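Local structure of putative tRNA (Adenine(37)-N6)-methyltransferase (Pseudomonas aeruginosa, 7BTU) at residues Val218-His221 / Leu227-Val230; Leu32-Ala37 / Ile188-Ala193. The protein probably methylates the threonylcarbamoyladenosine at position 37 of tRNA, with S-adenosyl-L-methionine as the likely methyl donor. All blocks are in the same frame, centred on the assembly; numbering follows the deposited sequence.

Contact 1 of 2, residues Val218-His221 / Leu227-Val230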
loop_
_atom_site.group_PDB
_atom_site.type_symbol
_atom_site.label_atom_id
_atom_site.label_comp_id
_atom_site.label_asym_id
_atom_site.label_seq_id
_atom_site.Cartn_x
_atom_site.Cartn_y
_atom_site.Cartn_z
ATOM N N VAL B 218 21.969 -5.644 22.283
ATOM C CA VAL B 218 22.996 -4.725 21.781
ATOM C C VAL B 218 22.927 -3.518 22.691
ATOM O O VAL B 218 21.825 -2.988 22.916
ATOM C CB VAL B 218 22.719 -4.339 20.316
ATOM C CG1 VAL B 218 23.753 -3.282 19.786
ATOM C CG2 VAL B 218 22.766 -5.627 19.425
ATOM N N HIS B 219 24.069 -3.094 23.232
ATOM C CA HIS B 219 24.078 -1.942 24.125
ATOM C C HIS B 219 24.911 -0.847 23.503
ATOM O O HIS B 219 25.924 -1.129 22.840
ATOM C CB HIS B 219 24.617 -2.289 25.520
ATOM C CG HIS B 219 23.778 -3.310 26.204
ATOM N ND1 HIS B 219 24.163 -4.627 26.326
ATOM C CD2 HIS B 219 22.530 -3.230 26.722
ATOM C CE1 HIS B 219 23.200 -5.309 26.923
ATOM N NE2 HIS B 219 22.208 -4.478 27.185
ATOM N N TRP B 220 24.461 0.406 23.729
ATOM C CA TRP B 220 25.136 1.556 23.165
ATOM C C TRP B 220 24.963 2.790 24.067
ATOM O O TRP B 220 24.161 2.802 25.017
ATOM C CB TRP B 220 24.632 1.840 21.747
ATOM C CG TRP B 220 23.332 2.550 21.630
ATOM C CD1 TRP B 220 23.124 3.925 21.548
ATOM C CD2 TRP B 220 22.069 1.963 21.586
ATOM N NE1 TRP B 220 21.820 4.191 21.431
ATOM C CE2 TRP B 220 21.137 2.999 21.421
ATOM C CE3 TRP B 220 21.631 0.650 21.604
ATOM C CZ2 TRP B 220 19.804 2.772 21.332
ATOM C CZ3 TRP B 220 20.296 0.428 21.498
ATOM C CH2 TRP B 220 19.396 1.480 21.369
ATOM N N HIS B 221 25.753 3.836 23.769
ATOM C CA HIS B 221 25.531 5.117 24.436
ATOM C C HIS B 221 25.877 6.246 23.446
ATOM O O HIS B 221 26.328 5.992 22.331
ATOM C CB HIS B 221 26.307 5.125 25.782
ATOM C CG HIS B 221 27.800 5.254 25.666
ATOM N ND1 HIS B 221 28.622 5.213 26.769
ATOM C CD2 HIS B 221 28.607 5.524 24.616
ATOM C CE1 HIS B 221 29.877 5.401 26.391
ATOM N NE2 HIS B 221 29.891 5.608 25.092
ATOM N N LEU B 227 26.703 11.268 17.923
ATOM C CA LEU B 227 27.510 10.076 17.737
ATOM C C LEU B 227 27.000 9.001 18.675
ATOM O O LEU B 227 26.758 9.263 19.860
ATOM C CB LEU B 227 29.006 10.372 17.995
ATOM C CG LEU B 227 30.012 9.210 17.943
ATOM C CD1 LEU B 227 30.098 8.614 16.540
ATOM C CD2 LEU B 227 31.470 9.695 18.404
ATOM N N ILE B 228 26.818 7.816 18.119
ATOM C CA ILE B 228 26.491 6.622 18.871
ATOM C C ILE B 228 27.706 5.721 18.908
ATOM O O ILE B 228 28.410 5.560 17.899
ATOM C CB ILE B 228 25.284 5.919 18.231
ATOM C CG1 ILE B 228 24.003 6.732 18.549
ATOM C CG2 ILE B 228 25.216 4.503 18.729
ATOM C CD1 ILE B 228 22.681 6.160 17.925
ATOM N N ARG B 229 27.937 5.097 20.052
ATOM C CA ARG B 229 29.017 4.135 20.204
ATOM C C ARG B 229 28.438 2.807 20.644
ATOM O O ARG B 229 27.695 2.757 21.622
ATOM C CB ARG B 229 30.072 4.669 21.214
ATOM C CG ARG B 229 31.009 3.577 21.767
ATOM C CD ARG B 229 31.796 4.108 23.080
ATOM N NE ARG B 229 32.780 3.147 23.604
ATOM C CZ ARG B 229 33.880 2.867 22.928
ATOM N NH1 ARG B 229 34.065 3.486 21.784
ATOM N NH2 ARG B 229 34.803 2.006 23.373
ATOM N N VAL B 230 28.721 1.728 19.883
ATOM C CA VAL B 230 28.238 0.404 20.273
ATOM C C VAL B 230 29.159 -0.120 21.355
ATOM O O VAL B 230 30.387 -0.193 21.163
ATOM C CB VAL B 230 28.215 -0.595 19.067
ATOM C CG1 VAL B 230 27.463 -1.880 19.463
ATOM C CG2 VAL B 230 27.574 0.031 17.820
#

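Contact 2 of 2, residues Leu32-Ala37 / Ile188-Ala193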
loop_
_atom_site.group_PDB
_atom_site.type_symbol
_atom_site.label_atom_id
_atom_site.label_comp_id
_atom_site.label_asym_id
_atom_site.label_seq_id
_atom_site.Cartn_x
_atom_site.Cartn_y
_atom_site.Cartn_z
ATOM N N LEU B 32 13.711 0.967 4.164
ATOM C CA LEU B 32 14.382 0.546 2.941
ATOM C C LEU B 32 15.818 1.054 2.864
ATOM O O LEU B 32 16.600 0.520 2.064
ATOM C CB LEU B 32 13.611 1.001 1.710
ATOM C CG LEU B 32 12.208 0.379 1.634
ATOM C CD1 LEU B 32 11.471 0.940 0.440
ATOM C CD2 LEU B 32 12.286 -1.170 1.604
ATOM N N LEU B 33 16.197 2.002 3.712
ATOM C CA LEU B 33 17.596 2.399 3.855
ATOM C C LEU B 33 18.372 1.560 4.862
ATOM O O LEU B 33 19.542 1.893 5.159
ATOM C CB LEU B 33 17.705 3.864 4.272
ATOM C CG LEU B 33 17.070 4.925 3.361
ATOM C CD1 LEU B 33 17.351 6.358 3.910
ATOM C CD2 LEU B 33 17.506 4.778 1.902
ATOM N N ALA B 34 17.781 0.479 5.377
ATOM C CA ALA B 34 18.477 -0.504 6.223
ATOM C C ALA B 34 18.402 -1.878 5.567
ATOM O O ALA B 34 17.678 -2.776 6.029
ATOM C CB ALA B 34 17.911 -0.572 7.642
ATOM N N PRO B 35 19.148 -2.084 4.486
ATOM C CA PRO B 35 19.079 -3.375 3.806
ATOM C C PRO B 35 19.574 -4.532 4.643
ATOM O O PRO B 35 19.244 -5.682 4.317
ATOM C CB PRO B 35 19.961 -3.159 2.566
ATOM C CG PRO B 35 20.927 -2.088 2.998
ATOM C CD PRO B 35 20.132 -1.175 3.858
ATOM N N ALA B 36 20.386 -4.285 5.686
ATOM C CA ALA B 36 20.821 -5.419 6.497
ATOM C C ALA B 36 19.724 -5.933 7.423
ATOM O O ALA B 36 19.955 -6.926 8.120
ATOM C CB ALA B 36 22.095 -5.039 7.307
ATOM N N ALA B 37 18.572 -5.249 7.487
ATOM C CA ALA B 37 17.423 -5.689 8.280
ATOM C C ALA B 37 16.710 -6.767 7.451
ATOM O O ALA B 37 15.950 -6.464 6.543
ATOM C CB ALA B 37 16.493 -4.515 8.629
ATOM N N ILE B 188 23.269 -3.573 12.948
ATOM C CA ILE B 188 23.374 -2.728 14.146
ATOM C C ILE B 188 23.644 -1.290 13.735
ATOM O O ILE B 188 22.972 -0.356 14.178
ATOM C CB ILE B 188 24.446 -3.271 15.113
ATOM C CG1 ILE B 188 23.976 -4.581 15.773
ATOM C CG2 ILE B 188 24.832 -2.170 16.184
ATOM C CD1 ILE B 188 25.073 -5.320 16.644
ATOM N N GLU B 189 24.608 -1.101 12.834
ATOM C CA GLU B 189 24.939 0.234 12.366
ATOM C C GLU B 189 23.733 0.904 11.706
ATOM O O GLU B 189 23.479 2.095 11.937
ATOM C CB GLU B 189 26.117 0.125 11.392
ATOM C CG GLU B 189 26.478 1.358 10.656
ATOM C CD GLU B 189 27.985 1.528 10.558
ATOM O OE1 GLU B 189 28.724 0.600 10.986
ATOM O OE2 GLU B 189 28.427 2.610 10.106
ATOM N N GLN B 190 23.007 0.171 10.839
ATOM C CA GLN B 190 21.912 0.795 10.121
ATOM C C GLN B 190 20.748 1.113 11.045
ATOM O O GLN B 190 20.056 2.102 10.844
ATOM C CB GLN B 190 21.432 -0.100 8.966
ATOM C CG GLN B 190 22.488 -0.141 7.846
ATOM C CD GLN B 190 22.331 -1.317 6.938
ATOM O OE1 GLN B 190 21.226 -1.863 6.792
ATOM N NE2 GLN B 190 23.436 -1.713 6.282
ATOM N N CYS B 191 20.497 0.247 12.041
ATOM C CA CYS B 191 19.439 0.466 13.041
ATOM C C CYS B 191 19.771 1.645 13.954
ATOM O O CYS B 191 18.904 2.475 14.284
ATOM C CB CYS B 191 19.275 -0.821 13.884
ATOM S SG CYS B 191 18.158 -0.777 15.358
ATOM N N LEU B 192 21.015 1.696 14.436
ATOM C CA LEU B 192 21.388 2.725 15.391
ATOM C C LEU B 192 21.459 4.082 14.728
ATOM O O LEU B 192 21.091 5.094 15.352
ATOM C CB LEU B 192 22.731 2.376 16.060
ATOM C CG LEU B 192 22.577 1.182 17.034
ATOM C CD1 LEU B 192 23.865 0.866 17.772
ATOM C CD2 LEU B 192 21.472 1.489 18.014
ATOM N N ALA B 193 21.895 4.141 13.462
ATOM C CA ALA B 193 21.947 5.452 12.815
ATOM C C ALA B 193 20.591 6.155 12.787
ATOM O O ALA B 193 20.554 7.388 12.717
ATOM C CB ALA B 193 22.466 5.347 11.391
HETATM O O HOH W 1 19.808 3.193 8.393
#

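Contact 1 of 2, residues Val218-His221 / Leu227-Val230
The carbonyl O of His221 takes the N-H of Arg229 at 2.9 Å, almost straight at the hydrogen (170°), and lies 3.5 Å from the CA of Ile228 in a weaker CA-H...O contact. The reciprocal bond, His221 N to Arg229 O, is 3.1 Å long and reaches that oxygen within its carbonyl plane. Together the two make His221 and Arg229 a hydrogen-bonded pair of the antiparallel beta hairpin formed by strands 216-222 and 227-234, in the small mixed sheet of the C-terminal part of the protein. Trp220 and Val230 are the adjoining non-hydrogen-bonded pair. Their side chains lie on the face covered by helix 184-193, where Trp220 meets Leu192 and Val230 meets both Ile188 and Leu192. On the same face Ile228 brings CG2 to within 3.6 Å of Trp220 CD1, touching the five-membered side of the indole at a slant, and Val218 and Val230 meet through their CG1 methyls at 4.0 Å. The indole NE1 is buried and has no polar partner in the model.

The other face bears His221 and Arg229, whose side chains run side by side in the same direction with imidazole and guanidinium planes 42° apart. With chi1 at 162°, CG of Arg229 swings opposite the backbone N, and the chain stays extended as far as NE, which carries its methylenes along the imidazole; its NH1 forms a weak, long ion pair with Glu164. The tightest approach between these two side chains joins His221 NE2 to Arg229 CD, at 3.2 Å.

Contact 2 of 2, residues Leu32-Ala37 / Ile188-Ala193
Gln190 pushes its side chain from helix 184-193 against the turn Ala34-Ala37, crossing the side chain of Pro35 at about a right angle. The turn is of type I, closed by a 3.0 Å bond from Ala37 N to Ala34 O, and belongs to the loop that leads from strand 15-19 into strand 38-43 of the N-terminal beta barrel. The contact therefore joins the barrel part of the chain to a helix of the C-terminal part.

Its one direct hydrogen bond runs from Ala36 N to Gln190 OE1, 2.8 Å long and 163° at the hydrogen; the donor sits in the amide plane, on a lone pair of the oxygen. The Gln190 chain, extended beyond CG (chi2 160°), reaches from helix to turn, and Gln190 CB rests on Ala34 CB at 3.8 Å. Around Gln190 OE1 the turn packs closely: Pro35 CD lies 3.2 Å away and Ala36 CB 3.3 Å. Pro35 N is near as well, but has no hydrogen to give. The Ala36 methyl points toward the helix and also touches Glu186 and Leu187, about one helical turn before Gln190.

Farther along the contact, a water donates to the backbone O of Gln190 at 2.7 Å and, weakly, to that of Leu33, a tenuous second polar link between helix and loop. One glutamine thus touches the turn with methylene and amide alike. The Ala36 N-H needs an acceptor, and of the two amide ends only OE1 can accept, which sets the amide with OE1 toward the turn; the direct polar hold between these segments depends on that one group.

In the fold
From the N terminus the chain first passes through residues 32-37, in the loop ahead of strand 38-43, and then completes the barrel. It enters the C-terminal part and reaches helix 184-193, where contact 2 closes a loop of some 150 residues. Only afterwards does the chain form strands 216-222 and 227-234, and contact 1 closes the short connection of that hairpin, so the two contacts follow in series and neither encloses the other. Their centres are about 14 Å apart, with helix 184-193 as the shared element: it meets the barrel loop through contact 2, while its Ile188 and Leu192 pack on the hairpin of contact 1.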